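Local coordinates for protein AxyAgu115A (Amphibacillus xylanus NBRC 15112, PDB 6NPS) that acts as a family GH115 alpha-glucuronidase, a glycoside hydrolase that probably removes glucuronic acid side groups from arabinoglucuronoxylan, at residues A[408-411]-A[412-415]; A[518-521]-A[522-526]; A[529-532]-A[533-536]; A[642-646]-A[647-651]. The protein carries 3 engineered substitutions. One frame throughout, in Å; residues are numbered along the deposited sequence.

Contact 1: residues A[408-411]-A[412-415]; sequences YYHF and DYHG
A water links Phe-411 and Asp-412, lying 2.9 Å from Phe-411 O and 3.2 Å from Asp-412 OD2; other acceptors compete for its two protons, so both bonds may not be made at once. The residues mark the C-terminal end of strand 405-410 in the parallel (beta/alpha)8 barrel of this GH115 enzyme, the end where TIM barrels carry their active sites. Here the chain leaves the sheet and turns through Asp-412 towards Tyr-413. With CG beside the backbone N (chi1 -76°), the His-410 ring lies between Tyr-408 and Tyr-413. ND1 is hydrogen-bonded to Asp-384 OD1, and a bound glycerol lies close to NE2. Tyr-413 directs an edge at the face of the imidazole in an offset edge-to-face pair, centroids 5.3 Å apart and planes at 81°, while Tyr-408 CE1 leans over the rim of the opposite face. Putting an alanine at His-410 would probably leave Asp-384 OD1 without its mate and free the Tyr-413 ring to turn. Asp-412 O lies at the imidazole edge, in the ring plane, 3.1 Å from His-410 CD2.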
loop_
_atom_site.group_PDB
_atom_site.type_symbol
_atom_site.label_atom_id
_atom_site.label_comp_id
_atom_site.label_asym_id
_atom_site.label_seq_id
_atom_site.Cartn_x
_atom_site.Cartn_y
_atom_site.Cartn_z
ATOM N N TYR A 408 2.245 -16.458 -37.755
ATOM C CA TYR A 408 1.210 -15.526 -37.331
ATOM C C TYR A 408 1.765 -14.733 -36.150
ATOM O O TYR A 408 2.054 -15.306 -35.095
ATOM C CB TYR A 408 -0.053 -16.309 -36.967
ATOM C CG TYR A 408 -1.154 -15.472 -36.381
ATOM C CD1 TYR A 408 -1.349 -14.158 -36.783
ATOM C CD2 TYR A 408 -2.015 -16.015 -35.421
ATOM C CE1 TYR A 408 -2.374 -13.375 -36.216
ATOM C CE2 TYR A 408 -3.052 -15.261 -34.871
ATOM C CZ TYR A 408 -3.210 -13.944 -35.260
ATOM O OH TYR A 408 -4.218 -13.192 -34.692
ATOM N N TYR A 409 1.956 -13.428 -36.353
ATOM C CA TYR A 409 2.653 -12.512 -35.457
ATOM C C TYR A 409 1.641 -11.478 -34.965
ATOM O O TYR A 409 0.593 -11.292 -35.585
ATOM C CB TYR A 409 3.842 -11.852 -36.198
ATOM C CG TYR A 409 4.866 -11.230 -35.269
ATOM C CD1 TYR A 409 5.837 -12.019 -34.630
ATOM C CD2 TYR A 409 4.866 -9.872 -35.035
ATOM C CE1 TYR A 409 6.780 -11.453 -33.755
ATOM C CE2 TYR A 409 5.817 -9.278 -34.133
ATOM C CZ TYR A 409 6.766 -10.088 -33.522
ATOM O OH TYR A 409 7.705 -9.547 -32.656
ATOM N N HIS A 410 1.881 -10.885 -33.783
ATOM C CA HIS A 410 0.944 -9.922 -33.193
ATOM C C HIS A 410 1.599 -8.557 -32.979
ATOM O O HIS A 410 2.647 -8.461 -32.333
ATOM C CB HIS A 410 0.412 -10.406 -31.834
ATOM C CG HIS A 410 -0.622 -11.486 -31.931
ATOM N ND1 HIS A 410 -0.290 -12.797 -32.192
ATOM C CD2 HIS A 410 -1.979 -11.450 -31.832
ATOM C CE1 HIS A 410 -1.387 -13.524 -32.216
ATOM N NE2 HIS A 410 -2.427 -12.736 -31.996
ATOM N N PHE A 411 0.951 -7.505 -33.491
ATOM C CA PHE A 411 1.140 -6.120 -33.072
ATOM C C PHE A 411 0.034 -5.664 -32.143
ATOM O O PHE A 411 0.060 -4.511 -31.711
ATOM C CB PHE A 411 1.128 -5.148 -34.277
ATOM C CG PHE A 411 2.243 -5.350 -35.275
ATOM C CD1 PHE A 411 3.373 -6.087 -34.964
ATOM C CD2 PHE A 411 2.153 -4.768 -36.535
ATOM C CE1 PHE A 411 4.412 -6.228 -35.869
ATOM C CE2 PHE A 411 3.185 -4.934 -37.464
ATOM C CZ PHE A 411 4.305 -5.674 -37.136
ATOM N N ASP A 412 -0.959 -6.523 -31.874
ATOM C CA ASP A 412 -2.198 -6.176 -31.183
ATOM C C ASP A 412 -2.768 -7.474 -30.647
ATOM O O ASP A 412 -2.729 -8.488 -31.342
ATOM C CB ASP A 412 -3.156 -5.492 -32.165
ATOM C CG ASP A 412 -4.362 -4.822 -31.504
ATOM O OD1 ASP A 412 -5.268 -5.539 -31.016
ATOM O OD2 ASP A 412 -4.427 -3.562 -31.523
ATOM N N TYR A 413 -3.250 -7.474 -29.411
ATOM C CA TYR A 413 -3.779 -8.708 -28.860
ATOM C C TYR A 413 -4.808 -8.421 -27.777
ATOM O O TYR A 413 -4.567 -7.628 -26.868
ATOM C CB TYR A 413 -2.659 -9.572 -28.294
ATOM C CG TYR A 413 -3.142 -10.886 -27.715
ATOM C CD1 TYR A 413 -3.846 -11.805 -28.507
ATOM C CD2 TYR A 413 -2.857 -11.229 -26.386
ATOM C CE1 TYR A 413 -4.300 -13.015 -27.989
ATOM C CE2 TYR A 413 -3.257 -12.434 -25.879
ATOM C CZ TYR A 413 -3.981 -13.316 -26.676
ATOM O OH TYR A 413 -4.395 -14.499 -26.170
ATOM N N HIS A 414 -5.907 -9.133 -27.831
ATOM C CA HIS A 414 -6.967 -9.046 -26.834
ATOM C C HIS A 414 -6.910 -10.355 -26.059
ATOM O O HIS A 414 -7.419 -11.373 -26.529
ATOM C CB HIS A 414 -8.297 -8.839 -27.554
ATOM C CG HIS A 414 -9.480 -8.674 -26.655
ATOM N ND1 HIS A 414 -9.612 -7.613 -25.780
ATOM C CD2 HIS A 414 -10.601 -9.427 -26.510
ATOM C CE1 HIS A 414 -10.770 -7.716 -25.147
ATOM N NE2 HIS A 414 -11.383 -8.807 -25.571
ATOM N N GLY A 415 -6.311 -10.347 -24.875
ATOM C CA GLY A 415 -6.151 -11.583 -24.121
ATOM C C GLY A 415 -5.152 -11.367 -23.004
ATOM O O GLY A 415 -4.785 -10.232 -22.711
HETATM O O HOH W 1 -1.577 -2.528 -30.365
#

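Contact 2: residues A[518-521]-A[522-526]; sequences HNRR and PEAMN
Arg-520 starts out opposite its backbone N (chi1 -174°), which places its CG 3.7 Å from Met-525 CA, and a bend at the second torsion of Met-525 brings SD to the same carbon, 3.8 Å from Arg-520 CG. The arginine's aliphatic part thus crosses the thioether at a slant. A bend at the second torsion of Arg-520 sends CD and the guanidinium on, and the group turns an edge to the carbonyl of Ala-524. Arg-520 NE donates to Ala-524 O at 3.0 Å in a nearly straight bond (170°). The oxygen lies in the guanidinium plane, but seen from the carbonyl the donor stands well above its plane, 59° out. A water adds a second grip, donating to Ala-524 O at 2.9 Å and accepting from Arg-520 NH2 at 3.3 Å; Ala-524 O and the water both meet the guanidinium edge in its plane, which would limit its rotation. Arg-520 NH1 turns elsewhere, to Tyr-957 OH. Within the turn, Ala-524 N gives a weak bond to Arg-521 O at 3.0 Å, and Met-525 N donates to Pro-522 O at 3.1 Å. Arg-521 itself extends away, with NH1 on Ser-425 OG and its guanidinium in a cation-pi contact with Tyr-420. Overlapping tight turns with helical backbone angles, led by a proline and strapped by an arginine to a main-chain carbonyl, thus form the exit of helix 500-519 towards helix 537-558.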
loop_
_atom_site.group_PDB
_atom_site.type_symbol
_atom_site.label_atom_id
_atom_site.label_comp_id
_atom_site.label_asym_id
_atom_site.label_seq_id
_atom_site.Cartn_x
_atom_site.Cartn_y
_atom_site.Cartn_z
ATOM N N HIS A 518 7.356 -0.161 -25.874
ATOM C CA HIS A 518 7.647 -1.539 -25.873
ATOM C C HIS A 518 8.190 -2.019 -24.566
ATOM O O HIS A 518 8.108 -3.130 -24.283
ATOM C CB HIS A 518 8.390 -1.963 -27.131
ATOM C CG HIS A 518 9.789 -2.372 -26.908
ATOM N ND1 HIS A 518 10.730 -1.520 -26.416
ATOM C CD2 HIS A 518 10.417 -3.543 -27.136
ATOM C CE1 HIS A 518 11.876 -2.153 -26.329
ATOM N NE2 HIS A 518 11.711 -3.381 -26.760
ATOM N N ASN A 519 8.754 -1.152 -23.782
ATOM C CA ASN A 519 9.275 -1.533 -22.468
ATOM C C ASN A 519 8.154 -1.797 -21.457
ATOM O O ASN A 519 8.345 -2.593 -20.521
ATOM C CB ASN A 519 10.215 -0.446 -21.926
ATOM C CG ASN A 519 11.588 -0.545 -22.536
ATOM O OD1 ASN A 519 11.870 -1.526 -23.229
ATOM N ND2 ASN A 519 12.470 0.449 -22.268
ATOM N N ARG A 520 7.007 -1.123 -21.600
ATOM C CA ARG A 520 5.821 -1.431 -20.773
ATOM C C ARG A 520 4.629 -0.940 -21.568
ATOM O O ARG A 520 4.437 0.279 -21.675
ATOM C CB ARG A 520 5.895 -0.725 -19.429
ATOM C CG ARG A 520 4.778 -1.096 -18.447
ATOM C CD ARG A 520 4.965 -2.574 -18.093
ATOM N NE ARG A 520 4.163 -2.946 -16.979
ATOM C CZ ARG A 520 4.477 -3.852 -16.072
ATOM N NH1 ARG A 520 5.635 -4.501 -16.114
ATOM N NH2 ARG A 520 3.612 -4.087 -15.106
ATOM N N ARG A 521 3.829 -1.868 -22.134
ATOM C CA ARG A 521 2.776 -1.452 -23.042
ATOM C C ARG A 521 1.711 -0.641 -22.281
ATOM O O ARG A 521 1.571 -0.764 -21.057
ATOM C CB ARG A 521 2.177 -2.691 -23.710
ATOM C CG ARG A 521 3.187 -3.437 -24.610
ATOM C CD ARG A 521 2.406 -4.429 -25.468
ATOM N NE ARG A 521 3.189 -5.537 -26.013
ATOM C CZ ARG A 521 3.694 -5.566 -27.246
ATOM N NH1 ARG A 521 3.539 -4.515 -28.062
ATOM N NH2 ARG A 521 4.352 -6.638 -27.671
ATOM N N PRO A 522 0.992 0.239 -22.979
ATOM C CA PRO A 522 0.165 1.262 -22.295
ATOM C C PRO A 522 -0.798 0.751 -21.228
ATOM O O PRO A 522 -0.812 1.292 -20.117
ATOM C CB PRO A 522 -0.611 1.877 -23.469
ATOM C CG PRO A 522 0.285 1.743 -24.617
ATOM C CD PRO A 522 1.139 0.531 -24.420
ATOM N N GLU A 523 -1.650 -0.227 -21.561
ATOM C CA GLU A 523 -2.656 -0.702 -20.619
ATOM C C GLU A 523 -2.010 -1.312 -19.382
ATOM O O GLU A 523 -2.606 -1.311 -18.296
ATOM C CB GLU A 523 -3.569 -1.743 -21.314
ATOM C CG GLU A 523 -4.419 -1.179 -22.451
ATOM C CD GLU A 523 -3.760 -1.285 -23.863
ATOM O OE1 GLU A 523 -2.479 -1.261 -23.960
ATOM O OE2 GLU A 523 -4.552 -1.380 -24.870
ATOM N N ALA A 524 -0.809 -1.860 -19.534
ATOM C CA ALA A 524 -0.080 -2.471 -18.435
ATOM C C ALA A 524 0.776 -1.468 -17.650
ATOM O O ALA A 524 1.409 -1.856 -16.678
ATOM C CB ALA A 524 0.847 -3.580 -18.973
ATOM N N MET A 525 0.927 -0.250 -18.135
ATOM C CA MET A 525 1.719 0.735 -17.397
ATOM C C MET A 525 0.931 1.178 -16.167
ATOM O O MET A 525 -0.306 1.211 -16.167
ATOM C CB MET A 525 2.060 1.903 -18.324
ATOM C CG MET A 525 3.098 2.945 -17.793
ATOM S SD MET A 525 4.554 2.328 -16.907
ATOM C CE MET A 525 5.216 3.890 -16.347
ATOM N N ASN A 526 1.635 1.389 -15.056
ATOM C CA ASN A 526 0.938 1.685 -13.824
ATOM C C ASN A 526 1.933 2.270 -12.836
ATOM O O ASN A 526 3.097 2.496 -13.154
ATOM C CB ASN A 526 0.280 0.440 -13.224
ATOM C CG ASN A 526 -1.005 0.775 -12.471
ATOM O OD1 ASN A 526 -0.985 1.502 -11.460
ATOM N ND2 ASN A 526 -2.144 0.301 -12.994
HETATM O O HOH W 2 0.464 -3.393 -14.445
#

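Contact 3: residues A[529-532]-A[533-536]; sequences VYHP and VNYH
His-531 ND1 accepts two consecutive backbone N-H groups, from Asn-534 N at 3.1 Å and from Val-533 N at 3.2 Å. Both bonds are close to straight, and the two donors stand on opposite sides of the ring plane, each tilted out of it, and so straddle ND1. Such double acceptance is consistent with an imidazole that carries its proton on NE2. The His-531 first torsion (chi1 -162°, CG opposite the backbone N) folds the ring forward over the next turn of chain. There it is sandwiched: Pro-532 CD sits above the rim of one face, and over the centre of the opposite face lies Asn-534 ND2, 3.3 Å from His-531 CE1. The amide is stacked on the ring, planes 11° apart, and its ND2 is held by Asn-955 O. Val-533 places CG2 in the crowded position between its backbone N and carbonyl carbon, which brings it within 3.6 Å of His-531 CE1. The turn then closes with His-536 N bonded to Val-533 O at 3.2 Å. His-536 is the N-cap of helix 537-558, whose first turn reaches back through Glu-537 and Thr-538 to the His-531 backbone, while Pro-532 and Val-533 pack on Tyr-593 of helix 564-596.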
loop_
_atom_site.group_PDB
_atom_site.type_symbol
_atom_site.label_atom_id
_atom_site.label_comp_id
_atom_site.label_asym_id
_atom_site.label_seq_id
_atom_site.Cartn_x
_atom_site.Cartn_y
_atom_site.Cartn_z
ATOM N N VAL A 529 5.702 0.533 -11.445
ATOM C CA VAL A 529 6.419 -0.356 -12.361
ATOM C C VAL A 529 7.887 0.034 -12.379
ATOM O O VAL A 529 8.773 -0.762 -12.059
ATOM C CB VAL A 529 5.774 -0.311 -13.756
ATOM C CG1 VAL A 529 6.635 -1.042 -14.784
ATOM C CG2 VAL A 529 4.300 -0.923 -13.654
ATOM N N TYR A 530 8.154 1.288 -12.698
ATOM C CA TYR A 530 9.469 1.885 -12.496
ATOM C C TYR A 530 9.592 2.352 -11.044
ATOM O O TYR A 530 8.617 2.801 -10.435
ATOM C CB TYR A 530 9.663 3.093 -13.408
ATOM C CG TYR A 530 9.766 2.757 -14.873
ATOM C CD1 TYR A 530 8.618 2.460 -15.624
ATOM C CD2 TYR A 530 11.022 2.744 -15.518
ATOM C CE1 TYR A 530 8.707 2.129 -16.965
ATOM C CE2 TYR A 530 11.129 2.438 -16.868
ATOM C CZ TYR A 530 9.964 2.140 -17.581
ATOM O OH TYR A 530 10.026 1.820 -18.914
ATOM N N HIS A 531 10.784 2.232 -10.478
ATOM C CA HIS A 531 10.909 2.639 -9.090
ATOM C C HIS A 531 10.887 4.163 -9.015
ATOM O O HIS A 531 11.481 4.832 -9.859
ATOM C CB HIS A 531 12.196 2.096 -8.473
ATOM C CG HIS A 531 12.171 2.117 -6.979
ATOM N ND1 HIS A 531 12.535 3.231 -6.262
ATOM C CD2 HIS A 531 11.729 1.211 -6.076
ATOM C CE1 HIS A 531 12.359 2.998 -4.970
ATOM N NE2 HIS A 531 11.877 1.778 -4.830
ATOM N N PRO A 532 10.214 4.739 -8.023
ATOM C CA PRO A 532 10.127 6.207 -7.943
ATOM C C PRO A 532 11.487 6.897 -7.802
ATOM O O PRO A 532 11.623 8.032 -8.275
ATOM C CB PRO A 532 9.261 6.450 -6.691
ATOM C CG PRO A 532 8.615 5.214 -6.435
ATOM C CD PRO A 532 9.479 4.084 -6.949
ATOM N N VAL A 533 12.491 6.270 -7.161
ATOM C CA VAL A 533 13.781 6.942 -6.943
ATOM C C VAL A 533 15.017 6.134 -7.392
ATOM O O VAL A 533 16.009 6.730 -7.832
ATOM C CB VAL A 533 13.971 7.369 -5.461
ATOM C CG1 VAL A 533 12.957 8.441 -5.028
ATOM C CG2 VAL A 533 13.957 6.178 -4.477
ATOM N N ASN A 534 15.006 4.799 -7.272
ATOM C CA ASN A 534 16.262 4.037 -7.382
ATOM C C ASN A 534 16.877 4.152 -8.771
ATOM O O ASN A 534 16.164 4.068 -9.781
ATOM C CB ASN A 534 16.015 2.562 -7.071
ATOM C CG ASN A 534 15.786 2.306 -5.605
ATOM O OD1 ASN A 534 16.263 3.065 -4.736
ATOM N ND2 ASN A 534 15.109 1.222 -5.308
ATOM N N TYR A 535 18.209 4.376 -8.804
ATOM C CA TYR A 535 19.068 4.500 -9.991
ATOM C C TYR A 535 18.644 5.645 -10.896
ATOM O O TYR A 535 19.024 5.675 -12.056
ATOM C CB TYR A 535 19.146 3.175 -10.807
ATOM C CG TYR A 535 19.437 1.969 -9.945
ATOM C CD1 TYR A 535 20.712 1.766 -9.391
ATOM C CD2 TYR A 535 18.441 1.056 -9.640
ATOM C CE1 TYR A 535 20.981 0.658 -8.553
ATOM C CE2 TYR A 535 18.692 -0.040 -8.842
ATOM C CZ TYR A 535 19.954 -0.229 -8.298
ATOM O OH TYR A 535 20.172 -1.327 -7.503
ATOM N N HIS A 536 17.811 6.574 -10.424
ATOM C CA HIS A 536 17.313 7.669 -11.269
ATOM C C HIS A 536 16.496 7.162 -12.461
ATOM O O HIS A 536 16.389 7.877 -13.469
ATOM C CB HIS A 536 18.439 8.571 -11.812
ATOM C CG HIS A 536 19.419 9.031 -10.768
ATOM N ND1 HIS A 536 19.215 10.161 -10.006
ATOM C CD2 HIS A 536 20.620 8.524 -10.383
ATOM C CE1 HIS A 536 20.243 10.324 -9.185
ATOM N NE2 HIS A 536 21.111 9.344 -9.393
HETATM O O HOH W 3 13.793 5.863 -10.273
#

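Contact 4: residues A[642-646]-A[647-651]; sequences FVHWN and EDENK
One face of the Phe-642 ring is covered by the backbone of Glu-647, whose CA stands 3.7 Å from the ring centroid and 17° off the normal, a CH-pi contact; Asn-650 CB comes in obliquely, 3.9 Å from Phe-642 CD1. The His-644 ring has Val-643 CG2 over a face, near the rim, and Glu-649 OE1 at its edge. His-644 NE2 donates to that oxygen at 2.9 Å and 149°, ring and carboxylate nearly coplanar; ND1 is hydrogen-bonded to a bound glycerol, probably from the crystallisation liquor. Glu-649 reaches back because it sits in a type II beta turn, Glu-647 to Asn-650. Lys-651 NZ steadies the turn by meeting a lone pair of Glu-649 O at 2.8 Å. A water fills the bend, accepting from Val-643 N and donating to Asn-646 O and Asp-648 O, each oxygen 2.7 Å from it. Asn-646 ND2 gives Asp-648 OD2 a weak bond, with amide and carboxylate planes at 70°. An alanine in place of Phe-642 would probably open a gap beneath Glu-647 CA and remove the CH-pi contact that seats the turn. Residues of the second subunit meet several polar groups: Lys-663 in a salt bridge with Glu-647, Ser-680 and His-683 in hydrogen bonds with Asp-648 OD2 and Asn-646 OD1. This loop joins helix 601-629 to strand 655-657, and its Phe-642 packs on Val-418 and Glu-523.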
loop_
_atom_site.group_PDB
_atom_site.type_symbol
_atom_site.label_atom_id
_atom_site.label_comp_id
_atom_site.label_asym_id
_atom_site.label_seq_id
_atom_site.Cartn_x
_atom_site.Cartn_y
_atom_site.Cartn_z
ATOM N N PHE A 642 -5.296 -0.988 -16.477
ATOM C CA PHE A 642 -5.973 -2.287 -16.437
ATOM C C PHE A 642 -5.565 -3.020 -15.165
ATOM O O PHE A 642 -4.405 -2.962 -14.761
ATOM C CB PHE A 642 -5.602 -3.153 -17.661
ATOM C CG PHE A 642 -6.342 -2.808 -18.902
ATOM C CD1 PHE A 642 -6.870 -1.525 -19.095
ATOM C CD2 PHE A 642 -6.548 -3.779 -19.901
ATOM C CE1 PHE A 642 -7.576 -1.208 -20.272
ATOM C CE2 PHE A 642 -7.203 -3.470 -21.083
ATOM C CZ PHE A 642 -7.737 -2.196 -21.277
ATOM N N VAL A 643 -6.528 -3.657 -14.503
ATOM C CA VAL A 643 -6.242 -4.563 -13.392
ATOM C C VAL A 643 -6.530 -6.011 -13.764
ATOM O O VAL A 643 -6.292 -6.908 -12.938
ATOM C CB VAL A 643 -7.054 -4.194 -12.125
ATOM C CG1 VAL A 643 -6.824 -2.745 -11.731
ATOM C CG2 VAL A 643 -8.512 -4.451 -12.350
ATOM N N HIS A 644 -7.136 -6.251 -14.927
ATOM C CA HIS A 644 -7.357 -7.574 -15.472
ATOM C C HIS A 644 -6.761 -7.644 -16.864
ATOM O O HIS A 644 -6.142 -6.697 -17.357
ATOM C CB HIS A 644 -8.850 -7.897 -15.549
ATOM C CG HIS A 644 -9.512 -7.920 -14.202
ATOM N ND1 HIS A 644 -9.115 -8.786 -13.202
ATOM C CD2 HIS A 644 -10.541 -7.194 -13.691
ATOM C CE1 HIS A 644 -9.886 -8.612 -12.139
ATOM N NE2 HIS A 644 -10.760 -7.653 -12.410
ATOM N N TRP A 645 -6.992 -8.779 -17.525
ATOM C CA TRP A 645 -6.464 -8.904 -18.871
ATOM C C TRP A 645 -7.200 -7.968 -19.808
ATOM O O TRP A 645 -6.614 -7.473 -20.776
ATOM C CB TRP A 645 -6.581 -10.365 -19.306
ATOM C CG TRP A 645 -7.946 -10.850 -19.444
ATOM C CD1 TRP A 645 -8.720 -11.471 -18.487
ATOM C CD2 TRP A 645 -8.742 -10.786 -20.633
ATOM N NE1 TRP A 645 -9.934 -11.794 -19.028
ATOM C CE2 TRP A 645 -9.971 -11.396 -20.343
ATOM C CE3 TRP A 645 -8.512 -10.287 -21.932
ATOM C CZ2 TRP A 645 -11.000 -11.499 -21.295
ATOM C CZ3 TRP A 645 -9.508 -10.394 -22.873
ATOM C CH2 TRP A 645 -10.752 -10.997 -22.549
ATOM N N ASN A 646 -8.487 -7.711 -19.528
ATOM C CA ASN A 646 -9.293 -6.785 -20.311
ATOM C C ASN A 646 -9.599 -5.543 -19.468
ATOM O O ASN A 646 -9.131 -5.393 -18.329
ATOM C CB ASN A 646 -10.557 -7.473 -20.831
ATOM C CG ASN A 646 -11.491 -7.879 -19.708
ATOM O OD1 ASN A 646 -11.098 -7.845 -18.552
ATOM N ND2 ASN A 646 -12.721 -8.275 -20.038
ATOM N N GLU A 647 -10.380 -4.637 -20.041
ATOM C CA GLU A 647 -10.636 -3.323 -19.469
ATOM C C GLU A 647 -11.581 -3.341 -18.275
ATOM O O GLU A 647 -11.751 -2.289 -17.647
ATOM C CB GLU A 647 -11.238 -2.419 -20.540
ATOM C CG GLU A 647 -12.571 -2.982 -21.065
ATOM C CD GLU A 647 -13.441 -1.931 -21.713
ATOM O OE1 GLU A 647 -14.112 -1.180 -20.986
ATOM O OE2 GLU A 647 -13.449 -1.843 -22.955
ATOM N N ASP A 648 -12.240 -4.462 -17.979
ATOM C CA ASP A 648 -13.163 -4.500 -16.855
ATOM C C ASP A 648 -12.485 -4.002 -15.581
ATOM O O ASP A 648 -11.395 -4.453 -15.232
ATOM C CB ASP A 648 -13.683 -5.912 -16.625
ATOM C CG ASP A 648 -14.466 -6.425 -17.817
ATOM O OD1 ASP A 648 -14.932 -5.587 -18.622
ATOM O OD2 ASP A 648 -14.596 -7.654 -17.955
ATOM N N GLU A 649 -13.163 -3.098 -14.875
ATOM C CA GLU A 649 -12.716 -2.600 -13.571
ATOM C C GLU A 649 -11.392 -1.844 -13.661
ATOM O O GLU A 649 -10.684 -1.704 -12.655
ATOM C CB GLU A 649 -12.628 -3.731 -12.548
ATOM C CG GLU A 649 -14.039 -4.295 -12.281
ATOM C CD GLU A 649 -14.095 -5.524 -11.383
ATOM O OE1 GLU A 649 -13.237 -6.420 -11.518
ATOM O OE2 GLU A 649 -15.042 -5.609 -10.565
ATOM N N ASN A 650 -11.054 -1.294 -14.828
ATOM C CA ASN A 650 -9.775 -0.591 -14.866
ATOM C C ASN A 650 -9.888 0.691 -14.059
ATOM O O ASN A 650 -10.996 1.165 -13.743
ATOM C CB ASN A 650 -9.328 -0.289 -16.299
ATOM C CG ASN A 650 -10.230 0.738 -16.992
ATOM O OD1 ASN A 650 -11.439 0.642 -16.920
ATOM N ND2 ASN A 650 -9.628 1.699 -17.697
ATOM N N LYS A 651 -8.730 1.219 -13.659
ATOM C CA LYS A 651 -8.763 2.304 -12.684
ATOM C C LYS A 651 -7.727 3.371 -12.999
ATOM O O LYS A 651 -6.595 3.082 -13.411
ATOM C CB LYS A 651 -8.547 1.781 -11.257
ATOM C CG LYS A 651 -9.749 0.956 -10.754
ATOM C CD LYS A 651 -9.453 0.288 -9.425
ATOM C CE LYS A 651 -10.644 -0.602 -9.000
ATOM N NZ LYS A 651 -10.781 -1.829 -9.844
HETATM O O HOH W 4 -8.862 -3.883 -16.080
#

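How the contacts relate
In chain order, contact 1 closes a strand of the eight-stranded barrel, contact 2 runs from the end of helix 500-519 into the loop where contact 3 follows, and contact 4 lies after helix 601-629. Contact 2 lies between the others: its centre is about 13 Å from that of contact 4, 15 Å from contact 1, which it does not touch, and 16 Å from contact 3. A probable hydrogen bond between Glu-523 O and Phe-642 N ties it to contact 4, and Met-525 packs on Tyr-530 of contact 3. Contact 4 reaches contact 1, with Trp-645 against His-414 and Gly-415. It joins the loop after strand 405-410 to the dimer interface, while contact 3 lies farther out.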